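Local coordinates for polycomb protein Sfmbt (Drosophila melanogaster, PDB 5J8Y), which binds the SAM domain of Scm through its own SAM domain, a link thought to target PRC1 to Polycomb response elements, at residues 26-35 against 51-62. Numbering follows the deposited sequence.
Sequences HCDTFSRNKI and LLGMKVGPALKI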
loop_
_atom_site.group_PDB
_atom_site.type_symbol
_atom_site.label_atom_id
_atom_site.label_comp_id
_atom_site.label_asym_id
_atom_site.label_seq_id
_atom_site.Cartn_x
_atom_site.Cartn_y
_atom_site.Cartn_z
ATOM N N HIS C 26 -11.164 -6.396 4.017
ATOM C CA HIS C 26 -10.746 -5.852 5.280
ATOM C C HIS C 26 -11.880 -5.397 6.237
ATOM O O HIS C 26 -11.651 -5.044 7.376
ATOM C CB HIS C 26 -9.784 -4.715 4.983
ATOM C CG HIS C 26 -8.763 -5.061 3.955
ATOM N ND1 HIS C 26 -7.662 -5.810 4.240
ATOM C CD2 HIS C 26 -8.690 -4.774 2.647
ATOM C CE1 HIS C 26 -6.945 -5.960 3.154
ATOM N NE2 HIS C 26 -7.531 -5.310 2.183
ATOM N N CYS C 27 -13.099 -5.502 5.773
ATOM C CA CYS C 27 -14.225 -5.066 6.563
ATOM C C CYS C 27 -14.298 -5.735 7.925
ATOM O O CYS C 27 -14.455 -5.077 8.907
ATOM C CB CYS C 27 -15.511 -5.390 5.826
ATOM S SG CYS C 27 -15.765 -4.656 4.236
ATOM N N ASP C 28 -14.126 -7.034 7.975
ATOM C CA ASP C 28 -14.313 -7.759 9.214
ATOM C C ASP C 28 -13.277 -7.379 10.284
ATOM O O ASP C 28 -13.617 -7.247 11.465
ATOM C CB ASP C 28 -14.511 -9.298 9.045
ATOM C CG ASP C 28 -15.609 -9.718 7.983
ATOM O OD1 ASP C 28 -16.505 -8.949 7.672
ATOM O OD2 ASP C 28 -15.562 -10.877 7.471
ATOM N N THR C 29 -12.025 -7.178 9.884
ATOM C CA THR C 29 -11.002 -6.709 10.825
ATOM C C THR C 29 -11.330 -5.311 11.353
ATOM O O THR C 29 -11.177 -5.002 12.515
ATOM C CB THR C 29 -9.590 -6.706 10.235
ATOM O OG1 THR C 29 -9.339 -7.943 9.566
ATOM C CG2 THR C 29 -8.633 -6.555 11.302
ATOM N N PHE C 30 -11.817 -4.500 10.453
ATOM C CA PHE C 30 -12.173 -3.157 10.770
ATOM C C PHE C 30 -13.349 -3.141 11.789
ATOM O O PHE C 30 -13.359 -2.370 12.716
ATOM C CB PHE C 30 -12.464 -2.396 9.504
ATOM C CG PHE C 30 -11.305 -1.588 9.013
ATOM C CD1 PHE C 30 -10.095 -2.170 8.848
ATOM C CD2 PHE C 30 -11.430 -0.250 8.729
ATOM C CE1 PHE C 30 -9.007 -1.437 8.421
ATOM C CE2 PHE C 30 -10.354 0.472 8.287
ATOM C CZ PHE C 30 -9.145 -0.115 8.145
ATOM N N SER C 31 -14.326 -4.005 11.573
ATOM C CA SER C 31 -15.485 -4.181 12.466
ATOM C C SER C 31 -15.123 -4.714 13.798
ATOM O O SER C 31 -15.514 -4.196 14.802
ATOM C CB SER C 31 -16.468 -5.132 11.870
ATOM O OG SER C 31 -17.138 -4.529 10.850
ATOM N N ARG C 32 -14.288 -5.720 13.795
ATOM C CA ARG C 32 -13.881 -6.335 15.024
ATOM C C ARG C 32 -13.182 -5.330 15.872
ATOM O O ARG C 32 -13.375 -5.319 17.046
ATOM C CB ARG C 32 -12.951 -7.497 14.768
ATOM C CG ARG C 32 -13.587 -8.795 14.384
ATOM C CD ARG C 32 -12.476 -9.824 14.260
ATOM N NE ARG C 32 -11.646 -9.562 13.117
ATOM C CZ ARG C 32 -12.036 -9.802 11.882
ATOM N NH1 ARG C 32 -13.201 -10.305 11.643
ATOM N NH2 ARG C 32 -11.260 -9.541 10.897
ATOM N N ASN C 33 -12.372 -4.487 15.277
ATOM C CA ASN C 33 -11.717 -3.448 16.018
ATOM C C ASN C 33 -12.513 -2.169 16.189
ATOM O O ASN C 33 -12.019 -1.162 16.655
ATOM C CB ASN C 33 -10.414 -3.130 15.362
ATOM C CG ASN C 33 -9.453 -4.214 15.508
ATOM O OD1 ASN C 33 -8.785 -4.325 16.514
ATOM N ND2 ASN C 33 -9.392 -5.044 14.509
ATOM N N LYS C 34 -13.755 -2.224 15.804
ATOM C CA LYS C 34 -14.616 -1.111 15.972
ATOM C C LYS C 34 -14.013 0.164 15.465
ATOM O O LYS C 34 -13.751 1.102 16.175
ATOM C CB LYS C 34 -15.045 -1.013 17.417
ATOM C CG LYS C 34 -16.073 -2.057 17.798
ATOM C CD LYS C 34 -16.668 -1.816 19.147
ATOM C CE LYS C 34 -18.017 -1.104 19.106
ATOM N NZ LYS C 34 -18.524 -0.863 20.489
ATOM N N ILE C 35 -13.804 0.161 14.167
ATOM C CA ILE C 35 -13.335 1.309 13.443
ATOM C C ILE C 35 -14.559 1.961 12.799
ATOM O O ILE C 35 -15.066 1.495 11.806
ATOM C CB ILE C 35 -12.307 0.927 12.369
ATOM C CG1 ILE C 35 -11.141 0.154 12.985
ATOM C CG2 ILE C 35 -11.859 2.163 11.600
ATOM C CD1 ILE C 35 -10.117 0.979 13.704
ATOM N N LEU C 51 -3.662 -3.616 11.531
ATOM C CA LEU C 51 -5.040 -3.877 11.176
ATOM C C LEU C 51 -5.125 -4.643 9.900
ATOM O O LEU C 51 -6.162 -5.102 9.574
ATOM C CB LEU C 51 -5.870 -2.611 10.992
ATOM C CG LEU C 51 -6.641 -2.013 12.157
ATOM C CD1 LEU C 51 -7.534 -0.886 11.724
ATOM C CD2 LEU C 51 -7.459 -3.039 12.922
ATOM N N LEU C 52 -4.037 -4.737 9.166
ATOM C CA LEU C 52 -4.017 -5.479 7.910
ATOM C C LEU C 52 -2.905 -6.524 7.887
ATOM O O LEU C 52 -2.354 -6.835 6.833
ATOM C CB LEU C 52 -3.855 -4.516 6.733
ATOM C CG LEU C 52 -4.931 -3.436 6.587
ATOM C CD1 LEU C 52 -4.659 -2.632 5.348
ATOM C CD2 LEU C 52 -6.324 -4.026 6.520
ATOM N N GLY C 53 -2.579 -7.059 9.060
ATOM C CA GLY C 53 -1.635 -8.158 9.165
ATOM C C GLY C 53 -0.216 -7.780 8.789
ATOM O O GLY C 53 0.530 -8.601 8.254
ATOM N N MET C 54 0.155 -6.539 9.066
ATOM C CA MET C 54 1.490 -6.052 8.808
ATOM C C MET C 54 1.859 -6.160 7.323
ATOM O O MET C 54 2.992 -6.386 6.981
ATOM C CB MET C 54 2.520 -6.787 9.670
ATOM C CG MET C 54 2.338 -6.614 11.177
ATOM S SD MET C 54 2.113 -4.925 11.750
ATOM C CE MET C 54 3.763 -4.295 11.527
ATOM N N LYS C 55 0.885 -5.994 6.455
ATOM C CA LYS C 55 1.107 -6.023 5.011
ATOM C C LYS C 55 1.124 -4.607 4.440
ATOM O O LYS C 55 0.148 -3.870 4.561
ATOM C CB LYS C 55 0.029 -6.860 4.321
ATOM C CG LYS C 55 0.095 -8.341 4.654
ATOM C CD LYS C 55 -1.094 -9.096 4.085
ATOM C CE LYS C 55 -0.782 -10.575 3.932
ATOM N NZ LYS C 55 -2.016 -11.403 3.860
ATOM N N VAL C 56 2.243 -4.237 3.840
ATOM C CA VAL C 56 2.455 -2.894 3.330
ATOM C C VAL C 56 1.520 -2.522 2.169
ATOM O O VAL C 56 0.990 -1.440 2.134
ATOM C CB VAL C 56 3.929 -2.689 2.909
ATOM C CG1 VAL C 56 4.135 -1.397 2.121
ATOM C CG2 VAL C 56 4.802 -2.690 4.130
ATOM N N GLY C 57 1.381 -3.423 1.212
ATOM C CA GLY C 57 0.569 -3.166 0.035
ATOM C C GLY C 57 -0.842 -2.721 0.379
ATOM O O GLY C 57 -1.254 -1.621 0.011
ATOM N N PRO C 58 -1.593 -3.580 1.082
ATOM C CA PRO C 58 -2.938 -3.245 1.565
ATOM C C PRO C 58 -2.951 -1.999 2.452
ATOM O O PRO C 58 -3.846 -1.165 2.330
ATOM C CB PRO C 58 -3.344 -4.486 2.364
ATOM C CG PRO C 58 -2.542 -5.593 1.787
ATOM C CD PRO C 58 -1.243 -4.986 1.351
ATOM N N ALA C 59 -1.963 -1.892 3.335
ATOM C CA ALA C 59 -1.841 -0.746 4.233
ATOM C C ALA C 59 -1.766 0.571 3.469
ATOM O O ALA C 59 -2.431 1.541 3.829
ATOM C CB ALA C 59 -0.619 -0.907 5.121
ATOM N N LEU C 60 -0.965 0.593 2.433
ATOM C CA LEU C 60 -0.808 1.767 1.631
ATOM C C LEU C 60 -2.069 2.091 0.841
ATOM O O LEU C 60 -2.429 3.203 0.677
ATOM C CB LEU C 60 0.375 1.651 0.742
ATOM C CG LEU C 60 1.694 2.099 1.347
ATOM C CD1 LEU C 60 2.821 1.613 0.502
ATOM C CD2 LEU C 60 1.828 3.583 1.653
ATOM N N LYS C 61 -2.717 1.065 0.369
ATOM C CA LYS C 61 -3.917 1.206 -0.394
ATOM C C LYS C 61 -5.032 1.800 0.446
ATOM O O LYS C 61 -5.725 2.659 0.008
ATOM C CB LYS C 61 -4.328 -0.101 -1.014
ATOM C CG LYS C 61 -3.722 -0.397 -2.374
ATOM C CD LYS C 61 -3.961 -1.850 -2.727
ATOM C CE LYS C 61 -3.403 -2.293 -4.035
ATOM N NZ LYS C 61 -3.531 -3.728 -4.177
ATOM N N ILE C 62 -5.159 1.333 1.671
ATOM C CA ILE C 62 -6.151 1.838 2.615
ATOM C C ILE C 62 -5.812 3.264 3.041
ATOM O O ILE C 62 -6.698 4.111 3.134
ATOM C CB ILE C 62 -6.254 0.926 3.863
ATOM C CG1 ILE C 62 -6.912 -0.410 3.499
ATOM C CG2 ILE C 62 -7.039 1.601 4.985
ATOM C CD1 ILE C 62 -8.348 -0.307 3.017
HETATM O O HOH W 1 -7.473 -7.125 7.763
#
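The Phe30 ring takes Leu51 CD1 off-centre, a CH-pi contact 4.1 Å from the ring centroid and 30° off its normal; Leu52 CD2 and Ile62 CG2 approach the same ring obliquely. The His26 and Leu52 side chains cross at about a right angle, and Leu52 CD2 comes obliquely to within 3.2 Å of His26 ND1, with Pro58 CB and Ile62 CD1 also near this ring; a water sits in plane at the imidazole edge. Leu51 splits its branches: CD1 meets Ile35 CD1 tip to tip at 3.8 Å as well as Phe30, whereas CD2 lies alongside Asn33, 3.2 Å from ND2. That amide donates a nearly straight bond (165°) from ND2 to Thr29 O, 2.7 Å, and Asn33 N reaches the same oxygen from the opposite face of its plane. Thr29 chi1 of -47° turns CG2 anti to the backbone N, 3.3 Å from Leu51 O, and lets OG1 meet the water that Leu51 O also binds. With an alanine in place of Phe30, the space between Leu51, Leu52 and Ile62 would probably be left unfilled and Leu51 CD1 would lose its aromatic partner. Leu18 of helix 11-20 also touches Phe30 and Ile62, joining this contact to the core of the helical SAM bundle; Pro58 also packs on His35 of the Scm chain. With no direct hydrogen bond between the segments, the fit rests on apolar shape, and the water supplies the polar link beside Thr29.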